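Local coordinates for dihydrodipicolinate reductase N-terminus domain-containing protein (Mycobacterium smegmatis, PDB 6IAQ) that acts as an amine dehydrogenase that binds NADP and probably uses its reduced form for the asymmetric reductive amination of ketones to amines, at residues A36-P41 against V60-D65; E68-T73 against R94-H99; V11-G16 against I80-Y85. All coordinates share one frame; numbering follows the deposited sequence.

Contact 1: residues A36-P41 against V60-D65; sequences AIARSP and VAVSDD. With NAP (NADP nicotinamide-adenine-dinucleotide phosphate), chain F.
Two straight backbone hydrogen bonds tie the edge of strand 32-37 to the loop before helix 66-73. S63 N donates to A36 O over 2.9 Å, lying in the carbonyl plane, and A38 N returns a bond of 2.9 Å to S63 O, nearly along its C=O axis, making a single beta bridge between I37 and S63. Water 1 joins A36 N to A61 O, and water 2 donates to the carbonyl oxygens of A38 and D64. S63 OG, anti to its own N, accepts D65 N at 2.8 Å, closing an ST turn, while D65 OD1 caps E68 N. Small alanines suit the seam: A36 CB meets V60 CG1 and V62 CG2 at ordinary apolar distances, and A38 CB sits tightly, 3.5 Å from V62 CG1. Past this second Rossmann strand, R39 N and S40 N grip O2X of the NADP 2'-phosphate, S40 N at 2.8 Å, and S40 OG binds O3X, consistent with a preference for NADP over NAD. The extended R39 chain lies over one adenine face, R39 CD 3.5 Å from NAP N7A. On the other side of its strand I37 pairs with V12 and G14, while helix 48-51 covers A36 and V62, and helix 66-73 covers I37 and S63.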
loop_
_atom_site.group_PDB
_atom_site.type_symbol
_atom_site.label_atom_id
_atom_site.label_comp_id
_atom_site.label_asym_id
_atom_site.label_seq_id
_atom_site.Cartn_x
_atom_site.Cartn_y
_atom_site.Cartn_z
ATOM N N ALA A 36 -28.644 8.307 15.867
ATOM C CA ALA A 36 -27.429 8.758 16.581
ATOM C C ALA A 36 -27.573 8.403 18.067
ATOM O O ALA A 36 -28.656 8.651 18.650
ATOM C CB ALA A 36 -27.204 10.229 16.340
ATOM N N ILE A 37 -26.553 7.756 18.621
ATOM C CA ILE A 37 -26.539 7.220 20.003
ATOM C C ILE A 37 -25.430 7.929 20.790
ATOM O O ILE A 37 -24.275 8.028 20.282
ATOM C CB ILE A 37 -26.384 5.700 19.999
ATOM C CG1 ILE A 37 -27.390 5.051 19.043
ATOM C CG2 ILE A 37 -26.459 5.130 21.413
ATOM C CD1 ILE A 37 -27.052 3.636 18.679
ATOM N N ALA A 38 -25.783 8.448 21.967
ATOM C CA ALA A 38 -24.854 9.114 22.902
ATOM C C ALA A 38 -25.136 8.596 24.315
ATOM O O ALA A 38 -25.994 7.683 24.487
ATOM C CB ALA A 38 -24.989 10.618 22.804
ATOM N N ARG A 39 -24.388 9.110 25.288
ATOM C CA ARG A 39 -24.453 8.664 26.701
ATOM C C ARG A 39 -24.741 9.891 27.586
ATOM O O ARG A 39 -25.504 9.737 28.527
ATOM C CB ARG A 39 -23.162 7.912 27.044
ATOM C CG ARG A 39 -23.009 7.529 28.505
ATOM C CD ARG A 39 -21.813 6.663 28.753
ATOM N NE ARG A 39 -21.796 6.311 30.163
ATOM C CZ ARG A 39 -21.324 7.082 31.139
ATOM N NH1 ARG A 39 -20.827 8.281 30.875
ATOM N NH2 ARG A 39 -21.343 6.644 32.386
ATOM N N SER A 40 -24.164 11.066 27.298
ATOM C CA SER A 40 -24.293 12.306 28.116
ATOM C C SER A 40 -25.719 12.864 28.035
ATOM O O SER A 40 -26.233 13.109 26.941
ATOM C CB SER A 40 -23.258 13.337 27.722
ATOM O OG SER A 40 -21.976 12.924 28.166
ATOM N N PRO A 41 -26.419 13.013 29.194
ATOM C CA PRO A 41 -27.824 13.426 29.192
ATOM C C PRO A 41 -28.084 14.725 28.425
ATOM O O PRO A 41 -29.118 14.839 27.786
ATOM C CB PRO A 41 -28.116 13.606 30.701
ATOM C CG PRO A 41 -27.228 12.578 31.360
ATOM C CD PRO A 41 -25.950 12.631 30.542
ATOM N N VAL A 60 -32.727 14.169 12.967
ATOM C CA VAL A 60 -32.285 12.980 13.753
ATOM C C VAL A 60 -32.108 13.438 15.204
ATOM O O VAL A 60 -31.221 14.284 15.453
ATOM C CB VAL A 60 -30.981 12.387 13.183
ATOM C CG1 VAL A 60 -30.527 11.192 13.978
ATOM C CG2 VAL A 60 -31.116 12.027 11.721
ATOM N N ALA A 61 -32.906 12.888 16.115
ATOM C CA ALA A 61 -32.842 13.197 17.560
ATOM C C ALA A 61 -31.898 12.199 18.217
ATOM O O ALA A 61 -32.177 10.986 18.144
ATOM C CB ALA A 61 -34.221 13.156 18.178
ATOM N N VAL A 62 -30.819 12.682 18.841
ATOM C CA VAL A 62 -29.845 11.787 19.532
ATOM C C VAL A 62 -30.596 11.031 20.630
ATOM O O VAL A 62 -31.365 11.667 21.395
ATOM C CB VAL A 62 -28.648 12.581 20.097
ATOM C CG1 VAL A 62 -27.723 11.694 20.909
ATOM C CG2 VAL A 62 -27.890 13.299 18.993
ATOM N N SER A 63 -30.359 9.727 20.712
ATOM C CA SER A 63 -30.949 8.801 21.692
ATOM C C SER A 63 -29.843 8.248 22.591
ATOM O O SER A 63 -28.662 8.240 22.180
ATOM C CB SER A 63 -31.688 7.704 20.987
ATOM O OG SER A 63 -31.879 6.583 21.850
ATOM N N ASP A 64 -30.220 7.793 23.782
ATOM C CA ASP A 64 -29.296 7.116 24.729
ATOM C C ASP A 64 -29.594 5.629 24.738
ATOM O O ASP A 64 -29.032 4.954 25.582
ATOM C CB ASP A 64 -29.386 7.705 26.138
ATOM C CG ASP A 64 -30.798 7.677 26.725
ATOM O OD1 ASP A 64 -31.704 7.115 26.080
ATOM O OD2 ASP A 64 -31.005 8.288 27.789
ATOM N N ASP A 65 -30.392 5.138 23.790
ATOM C CA ASP A 65 -30.884 3.740 23.796
ATOM C C ASP A 65 -30.554 3.102 22.441
ATOM O O ASP A 65 -31.382 3.253 21.503
ATOM C CB ASP A 65 -32.381 3.716 24.113
ATOM C CG ASP A 65 -32.927 2.342 24.431
ATOM O OD1 ASP A 65 -32.321 1.325 23.980
ATOM O OD2 ASP A 65 -33.991 2.305 25.103
HETATM P PA NAP F . -14.554 10.640 22.712
HETATM O O1A NAP F . -14.555 11.982 22.147
HETATM O O2A NAP F . -14.388 10.344 24.233
HETATM O O5B NAP F . -15.932 9.933 22.194
HETATM C C5B NAP F . -16.450 8.724 22.767
HETATM C C4B NAP F . -17.965 8.748 22.623
HETATM O O4B NAP F . -18.551 7.541 23.105
HETATM C C3B NAP F . -18.676 9.903 23.378
HETATM O O3B NAP F . -19.526 10.517 22.379
HETATM C C2B NAP F . -19.551 9.252 24.446
HETATM O O2B NAP F . -20.845 9.875 24.603
HETATM C C1B NAP F . -19.796 7.940 23.766
HETATM N N9A NAP F . -20.177 6.804 24.603
HETATM C C8A NAP F . -19.516 6.238 25.633
HETATM N N7A NAP F . -20.205 5.164 26.036
HETATM C C5A NAP F . -21.257 5.012 25.197
HETATM C C6A NAP F . -22.391 4.071 25.011
HETATM N N6A NAP F . -22.554 3.031 25.819
HETATM N N1A NAP F . -23.253 4.297 24.022
HETATM C C2A NAP F . -23.143 5.326 23.157
HETATM N N3A NAP F . -22.144 6.235 23.242
HETATM C C4A NAP F . -21.241 6.103 24.255
HETATM O O3 NAP F . -13.398 9.695 22.023
HETATM P PN NAP F . -12.976 9.712 20.419
HETATM O O1N NAP F . -11.732 10.504 20.157
HETATM O O2N NAP F . -14.163 9.992 19.565
HETATM O O5D NAP F . -12.610 8.156 20.451
HETATM C C5D NAP F . -13.544 7.076 20.566
HETATM C C4D NAP F . -12.917 5.710 20.522
HETATM O O4D NAP F . -12.337 5.531 19.188
HETATM C C3D NAP F . -11.854 5.555 21.571
HETATM O O3D NAP F . -11.892 4.289 22.205
HETATM C C2D NAP F . -10.558 5.706 20.764
HETATM O O2D NAP F . -9.483 5.042 21.442
HETATM C C1D NAP F . -10.988 5.115 19.390
HETATM N N1N NAP F . -10.153 5.622 18.287
HETATM C C2N NAP F . -9.617 4.738 17.468
HETATM C C3N NAP F . -8.775 5.172 16.454
HETATM C C7N NAP F . -8.179 4.199 15.460
HETATM O O7N NAP F . -7.324 4.660 14.705
HETATM N N7N NAP F . -8.595 2.923 15.388
HETATM C C4N NAP F . -8.527 6.538 16.315
HETATM C C5N NAP F . -9.108 7.452 17.188
HETATM C C6N NAP F . -9.927 6.943 18.166
HETATM P P2B NAP F . -21.016 11.382 25.104
HETATM O O1X NAP F . -20.496 12.299 24.034
HETATM O O2X NAP F . -22.526 11.604 25.124
HETATM O O3X NAP F . -20.271 11.279 26.439
HETATM O O HOH W 1 -31.434 8.736 16.891
HETATM O O HOH W 2 -26.004 5.382 25.192
#

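Contact 2: residues E68-T73 against R94-H99; sequences EVLEQT and RICAEH
The imidazole of H99 stands between two helices, held along its edge by a polar atom from each. H99 NE2 donates to E71 OE2 over 2.7 Å at 165°, with the oxygen close to the ring plane. The carboxylate is turned 33° from the ring, however, so NE2 reaches OE2 from above the carboxylate plane. E71 gets there by an extended reach beyond CG, its CG anti to the carbonyl carbon (chi1 -71°) and itself at the ring edge, 3.3 Å from H99 NE2. On the other nitrogen, H99 ND1 donates to I95 O at 2.6 Å, one turn back in its own helix. With both nitrogens donating, the ring is probably a charged imidazolium, which the carboxylate would stabilise, and its rotation is fixed. L70 supplies the apolar half: L70 CB lies over one face of the ring, 4.1 Å from H99 CG, while L70 CD1 runs on past H99 CB to rest on the opposite backbone, 3.8 Å from I95 O and 3.9 Å from C96 CA, with I95 CG2 at 4.0 Å. A branched leucine suits this buried place on the sheet side of the polar pair; E71 is exposed and H99 partly so, where a polar pair can meet solvent. Such a His-carboxylate bond here joins two helices side by side on one face of a Rossmann domain's parallel sheet, V69 on V11 and C96 on Y13.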
loop_
_atom_site.group_PDB
_atom_site.type_symbol
_atom_site.label_atom_id
_atom_site.label_comp_id
_atom_site.label_asym_id
_atom_site.label_seq_id
_atom_site.Cartn_x
_atom_site.Cartn_y
_atom_site.Cartn_z
ATOM N N GLU A 68 -33.112 0.557 20.894
ATOM C CA GLU A 68 -34.334 1.286 20.467
ATOM C C GLU A 68 -34.071 1.969 19.117
ATOM O O GLU A 68 -34.937 1.904 18.218
ATOM C CB GLU A 68 -34.776 2.265 21.551
ATOM C CG GLU A 68 -36.038 3.024 21.199
ATOM C CD GLU A 68 -36.700 3.690 22.390
ATOM O OE1 GLU A 68 -36.190 4.737 22.832
ATOM O OE2 GLU A 68 -37.701 3.134 22.899
ATOM N N VAL A 69 -32.921 2.618 18.960
ATOM C CA VAL A 69 -32.581 3.310 17.682
ATOM C C VAL A 69 -32.522 2.266 16.553
ATOM O O VAL A 69 -33.057 2.553 15.466
ATOM C CB VAL A 69 -31.273 4.099 17.799
ATOM C CG1 VAL A 69 -30.770 4.587 16.455
ATOM C CG2 VAL A 69 -31.445 5.261 18.741
ATOM N N LEU A 70 -31.903 1.105 16.786
ATOM C CA LEU A 70 -31.747 0.083 15.722
ATOM C C LEU A 70 -33.121 -0.515 15.375
ATOM O O LEU A 70 -33.393 -0.718 14.180
ATOM C CB LEU A 70 -30.758 -0.988 16.188
ATOM C CG LEU A 70 -29.302 -0.533 16.354
ATOM C CD1 LEU A 70 -28.359 -1.718 16.431
ATOM C CD2 LEU A 70 -28.837 0.408 15.258
ATOM N N GLU A 71 -33.955 -0.796 16.381
ATOM C CA GLU A 71 -35.319 -1.360 16.196
ATOM C C GLU A 71 -36.161 -0.336 15.424
ATOM O O GLU A 71 -36.929 -0.751 14.544
ATOM C CB GLU A 71 -35.910 -1.784 17.542
ATOM C CG GLU A 71 -35.211 -3.033 18.091
ATOM C CD GLU A 71 -35.350 -3.300 19.582
ATOM O OE1 GLU A 71 -36.166 -2.604 20.231
ATOM O OE2 GLU A 71 -34.651 -4.211 20.102
ATOM N N GLN A 72 -35.998 0.953 15.698
ATOM C CA GLN A 72 -36.803 2.029 15.063
ATOM C C GLN A 72 -36.328 2.307 13.615
ATOM O O GLN A 72 -37.185 2.713 12.801
ATOM C CB GLN A 72 -36.779 3.289 15.931
ATOM C CG GLN A 72 -37.645 3.158 17.179
ATOM C CD GLN A 72 -37.598 4.397 18.047
ATOM O OE1 GLN A 72 -36.955 5.403 17.725
ATOM N NE2 GLN A 72 -38.191 4.286 19.223
ATOM N N THR A 73 -35.035 2.159 13.294
ATOM C CA THR A 73 -34.473 2.671 12.018
ATOM C C THR A 73 -33.919 1.556 11.112
ATOM O O THR A 73 -33.853 1.816 9.896
ATOM C CB THR A 73 -33.419 3.755 12.278
ATOM O OG1 THR A 73 -32.345 3.128 12.974
ATOM C CG2 THR A 73 -33.974 4.932 13.052
ATOM N N ARG A 94 -22.551 -6.455 20.411
ATOM C CA ARG A 94 -23.663 -7.424 20.648
ATOM C C ARG A 94 -24.987 -6.818 20.155
ATOM O O ARG A 94 -25.742 -7.501 19.432
ATOM C CB ARG A 94 -23.805 -7.827 22.111
ATOM C CG ARG A 94 -22.575 -8.547 22.657
ATOM C CD ARG A 94 -22.755 -9.726 23.605
ATOM N NE ARG A 94 -22.299 -9.365 24.933
ATOM C CZ ARG A 94 -21.409 -10.031 25.674
ATOM N NH1 ARG A 94 -20.831 -11.139 25.239
ATOM N NH2 ARG A 94 -21.035 -9.530 26.834
ATOM N N ILE A 95 -25.267 -5.574 20.539
ATOM C CA ILE A 95 -26.519 -4.873 20.159
ATOM C C ILE A 95 -26.599 -4.798 18.613
ATOM O O ILE A 95 -27.698 -5.060 18.029
ATOM C CB ILE A 95 -26.589 -3.502 20.865
ATOM C CG1 ILE A 95 -26.805 -3.665 22.374
ATOM C CG2 ILE A 95 -27.631 -2.579 20.224
ATOM C CD1 ILE A 95 -26.537 -2.414 23.180
ATOM N N CYS A 96 -25.497 -4.480 17.925
ATOM C CA CYS A 96 -25.492 -4.364 16.440
ATOM C C CYS A 96 -25.768 -5.737 15.810
ATOM O O CYS A 96 -26.712 -5.853 14.971
ATOM C CB CYS A 96 -24.179 -3.770 15.941
ATOM S SG CYS A 96 -24.068 -2.010 16.328
ATOM N N ALA A 97 -25.004 -6.747 16.218
ATOM C CA ALA A 97 -25.059 -8.104 15.642
ATOM C C ALA A 97 -26.424 -8.748 15.943
ATOM O O ALA A 97 -26.982 -9.407 15.028
ATOM C CB ALA A 97 -23.923 -8.924 16.199
ATOM N N GLU A 98 -26.958 -8.567 17.166
ATOM C CA GLU A 98 -28.290 -9.099 17.554
ATOM C C GLU A 98 -29.354 -8.615 16.566
ATOM O O GLU A 98 -30.241 -9.396 16.199
ATOM C CB GLU A 98 -28.711 -8.653 18.956
ATOM C CG GLU A 98 -29.540 -9.729 19.651
ATOM C CD GLU A 98 -28.678 -10.657 20.483
ATOM O OE1 GLU A 98 -27.761 -10.128 21.128
ATOM O OE2 GLU A 98 -28.910 -11.878 20.477
ATOM N N HIS A 99 -29.266 -7.360 16.155
ATOM C CA HIS A 99 -30.257 -6.678 15.287
ATOM C C HIS A 99 -29.920 -6.862 13.798
ATOM O O HIS A 99 -30.561 -6.204 12.982
ATOM C CB HIS A 99 -30.374 -5.212 15.696
ATOM C CG HIS A 99 -31.003 -5.012 17.030
ATOM N ND1 HIS A 99 -30.317 -5.185 18.228
ATOM C CD2 HIS A 99 -32.260 -4.641 17.364
ATOM C CE1 HIS A 99 -31.131 -4.916 19.242
ATOM N NE2 HIS A 99 -32.319 -4.560 18.735
#

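Contact 3: residues V11-G16 against I80-Y85; sequences VVYGVG and IAVNSY. With NAP (NADP nicotinamide-adenine-dinucleotide phosphate), chain F.
Strands 9-13 and 77-80 run parallel here, Y13 bridged to I80, and A81 N donates to Y13 O over 3.0 Å, nearly along the C=O axis. Y13 and I80 point the same way from the sheet and lie side by side, I80 CG1 being 3.8 Å from Y13 CB. The ring of Y13, with CG anti to its backbone N (chi1 -156°), brings its edge to the adenine, where Y13 CE1 approaches NAP C2A at 3.8 Å. V82 crosses Y13 obliquely. V82 CG1 packs against Y13 O and meets Y13 CD1 at 4.1 Å, V82 CB lies 3.4 Å from NAP O4B, and CG2 faces the adenine from the side opposite R39, so a compact branched residue fits between strand end and nucleoside. Glycines suit the turn that follows strand 9-13. G14 has positive phi, and a CB there would run into A81 O; at G16 it would strike the cofactor's O5B. This closeness lets V15 N donate to NAP O3B over 3.2 Å. Water 3 accepts a weak bond from G16 N and donates to A81 O and, at 2.7 Å, to NAP O2N, linking the loop just after strand 77-80 to the pyrophosphate. S84 OG accepts from NAP O3D at 2.7 Å and also bonds E108, fixing the nicotinamide ribose. The glycines form the dinucleotide-binding turn after the first Rossmann strand, and G16 sits at the N-cap of helix 17-28. Strand 9-13 lies between 32-37 and 77-80; helix 86-98 touches Y13 through Q92 and I95, helix 66-73 through A66, and helix 17-28 packs against V12 and A81 across the sheet.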
loop_
_atom_site.group_PDB
_atom_site.type_symbol
_atom_site.label_atom_id
_atom_site.label_comp_id
_atom_site.label_asym_id
_atom_site.label_seq_id
_atom_site.Cartn_x
_atom_site.Cartn_y
_atom_site.Cartn_z
ATOM N N VAL A 11 -26.478 4.694 11.231
ATOM C CA VAL A 11 -26.599 5.189 12.630
ATOM C C VAL A 11 -25.189 5.546 13.128
ATOM O O VAL A 11 -24.278 4.699 13.007
ATOM C CB VAL A 11 -27.297 4.157 13.532
ATOM C CG1 VAL A 11 -27.052 4.416 15.026
ATOM C CG2 VAL A 11 -28.802 4.151 13.256
ATOM N N VAL A 12 -25.001 6.771 13.619
ATOM C CA VAL A 12 -23.683 7.184 14.191
ATOM C C VAL A 12 -23.742 6.851 15.687
ATOM O O VAL A 12 -24.606 7.389 16.420
ATOM C CB VAL A 12 -23.220 8.611 13.815
ATOM C CG1 VAL A 12 -24.070 9.269 12.731
ATOM C CG2 VAL A 12 -23.039 9.540 14.983
ATOM N N TYR A 13 -22.971 5.838 16.065
ATOM C CA TYR A 13 -22.933 5.214 17.394
ATOM C C TYR A 13 -21.771 5.847 18.173
ATOM O O TYR A 13 -20.579 5.491 17.921
ATOM C CB TYR A 13 -22.826 3.704 17.204
ATOM C CG TYR A 13 -23.322 2.843 18.333
ATOM C CD1 TYR A 13 -23.264 3.265 19.653
ATOM C CD2 TYR A 13 -23.813 1.579 18.079
ATOM C CE1 TYR A 13 -23.657 2.438 20.686
ATOM C CE2 TYR A 13 -24.241 0.753 19.102
ATOM C CZ TYR A 13 -24.179 1.193 20.410
ATOM O OH TYR A 13 -24.580 0.382 21.428
ATOM N N GLY A 14 -22.118 6.750 19.101
ATOM C CA GLY A 14 -21.190 7.672 19.768
ATOM C C GLY A 14 -21.094 8.939 18.948
ATOM O O GLY A 14 -21.166 8.868 17.706
ATOM N N VAL A 15 -20.999 10.080 19.611
ATOM C CA VAL A 15 -20.996 11.416 18.967
ATOM C C VAL A 15 -19.873 12.233 19.601
ATOM O O VAL A 15 -20.133 13.365 20.040
ATOM C CB VAL A 15 -22.360 12.109 19.077
ATOM C CG1 VAL A 15 -22.417 13.274 18.110
ATOM C CG2 VAL A 15 -23.495 11.150 18.788
ATOM N N GLY A 16 -18.662 11.671 19.615
ATOM C CA GLY A 16 -17.521 12.308 20.284
ATOM C C GLY A 16 -16.613 12.961 19.285
ATOM O O GLY A 16 -17.092 13.353 18.188
ATOM N N ILE A 80 -19.269 3.187 14.573
ATOM C CA ILE A 80 -19.035 3.186 16.036
ATOM C C ILE A 80 -17.697 3.875 16.338
ATOM O O ILE A 80 -16.637 3.406 15.870
ATOM C CB ILE A 80 -19.062 1.771 16.604
ATOM C CG1 ILE A 80 -20.341 1.024 16.182
ATOM C CG2 ILE A 80 -18.920 1.823 18.124
ATOM C CD1 ILE A 80 -20.365 -0.414 16.632
ATOM N N ALA A 81 -17.754 4.924 17.150
ATOM C CA ALA A 81 -16.555 5.561 17.739
ATOM C C ALA A 81 -16.832 5.778 19.230
ATOM O O ALA A 81 -17.178 6.950 19.603
ATOM C CB ALA A 81 -16.250 6.820 17.004
ATOM N N VAL A 82 -16.725 4.722 20.032
ATOM C CA VAL A 82 -17.038 4.869 21.489
ATOM C C VAL A 82 -15.877 4.387 22.351
ATOM O O VAL A 82 -15.491 5.193 23.190
ATOM C CB VAL A 82 -18.424 4.337 21.938
ATOM C CG1 VAL A 82 -19.406 4.148 20.807
ATOM C CG2 VAL A 82 -18.371 3.164 22.896
ATOM N N ASN A 83 -15.348 3.178 22.176
ATOM C CA ASN A 83 -14.293 2.620 23.062
ATOM C C ASN A 83 -13.321 1.743 22.251
ATOM O O ASN A 83 -13.502 1.634 21.008
ATOM C CB ASN A 83 -14.907 1.881 24.248
ATOM C CG ASN A 83 -15.928 0.853 23.810
ATOM O OD1 ASN A 83 -15.791 0.283 22.723
ATOM N ND2 ASN A 83 -16.957 0.645 24.636
ATOM N N SER A 84 -12.340 1.122 22.926
ATOM C CA SER A 84 -11.121 0.549 22.299
ATOM C C SER A 84 -11.081 -0.974 22.446
ATOM O O SER A 84 -10.726 -1.653 21.474
ATOM C CB SER A 84 -9.886 1.171 22.914
ATOM O OG SER A 84 -9.815 2.560 22.612
ATOM N N TYR A 85 -11.360 -1.492 23.641
ATOM C CA TYR A 85 -11.066 -2.895 24.036
ATOM C C TYR A 85 -12.367 -3.708 23.976
ATOM O O TYR A 85 -13.411 -3.193 24.366
ATOM C CB TYR A 85 -10.362 -2.896 25.394
ATOM C CG TYR A 85 -9.203 -1.936 25.470
ATOM C CD1 TYR A 85 -8.099 -2.091 24.644
ATOM C CD2 TYR A 85 -9.240 -0.822 26.285
ATOM C CE1 TYR A 85 -7.033 -1.205 24.678
ATOM C CE2 TYR A 85 -8.191 0.088 26.325
ATOM C CZ TYR A 85 -7.079 -0.110 25.520
ATOM O OH TYR A 85 -6.056 0.785 25.548
HETATM P PA NAP F . -14.554 10.640 22.712
HETATM O O1A NAP F . -14.555 11.982 22.147
HETATM O O2A NAP F . -14.388 10.344 24.233
HETATM O O5B NAP F . -15.932 9.933 22.194
HETATM C C5B NAP F . -16.450 8.724 22.767
HETATM C C4B NAP F . -17.965 8.748 22.623
HETATM O O4B NAP F . -18.551 7.541 23.105
HETATM C C3B NAP F . -18.676 9.903 23.378
HETATM O O3B NAP F . -19.526 10.517 22.379
HETATM C C2B NAP F . -19.551 9.252 24.446
HETATM O O2B NAP F . -20.845 9.875 24.603
HETATM C C1B NAP F . -19.796 7.940 23.766
HETATM N N9A NAP F . -20.177 6.804 24.603
HETATM C C8A NAP F . -19.516 6.238 25.633
HETATM N N7A NAP F . -20.205 5.164 26.036
HETATM C C5A NAP F . -21.257 5.012 25.197
HETATM C C6A NAP F . -22.391 4.071 25.011
HETATM N N6A NAP F . -22.554 3.031 25.819
HETATM N N1A NAP F . -23.253 4.297 24.022
HETATM C C2A NAP F . -23.143 5.326 23.157
HETATM N N3A NAP F . -22.144 6.235 23.242
HETATM C C4A NAP F . -21.241 6.103 24.255
HETATM O O3 NAP F . -13.398 9.695 22.023
HETATM P PN NAP F . -12.976 9.712 20.419
HETATM O O1N NAP F . -11.732 10.504 20.157
HETATM O O2N NAP F . -14.163 9.992 19.565
HETATM O O5D NAP F . -12.610 8.156 20.451
HETATM C C5D NAP F . -13.544 7.076 20.566
HETATM C C4D NAP F . -12.917 5.710 20.522
HETATM O O4D NAP F . -12.337 5.531 19.188
HETATM C C3D NAP F . -11.854 5.555 21.571
HETATM O O3D NAP F . -11.892 4.289 22.205
HETATM C C2D NAP F . -10.558 5.706 20.764
HETATM O O2D NAP F . -9.483 5.042 21.442
HETATM C C1D NAP F . -10.988 5.115 19.390
HETATM N N1N NAP F . -10.153 5.622 18.287
HETATM C C2N NAP F . -9.617 4.738 17.468
HETATM C C3N NAP F . -8.775 5.172 16.454
HETATM C C7N NAP F . -8.179 4.199 15.460
HETATM O O7N NAP F . -7.324 4.660 14.705
HETATM N N7N NAP F . -8.595 2.923 15.388
HETATM C C4N NAP F . -8.527 6.538 16.315
HETATM C C5N NAP F . -9.108 7.452 17.188
HETATM C C6N NAP F . -9.927 6.943 18.166
HETATM P P2B NAP F . -21.016 11.382 25.104
HETATM O O1X NAP F . -20.496 12.299 24.034
HETATM O O2X NAP F . -22.526 11.604 25.124
HETATM O O3X NAP F . -20.271 11.279 26.439
HETATM O O HOH W 3 -16.708 9.533 18.804
#

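Overall arrangement
All three contacts belong to the cofactor-binding Rossmann domain. Contact 3 is wholly buried, its centre about 10 Å from the centre of the chain; the centres of contacts 1 and 2 lie about 21 and 22 Å from it, contact 1 still largely buried, contact 2 only partly. Contacts 1 and 3 share the sheet, where I37 joins V12 and G14, and both touch NADP, the former at the 2'-phosphate and adenine, the latter at adenine, both riboses and, through a water, the pyrophosphate. Contact 2 backs this sheet with helices: V69 packs on I37 and S63. Two backbone bonds carry contact 1, one backbone bond and buried apolar packing contact 3, a histidine-carboxylate pair contact 2.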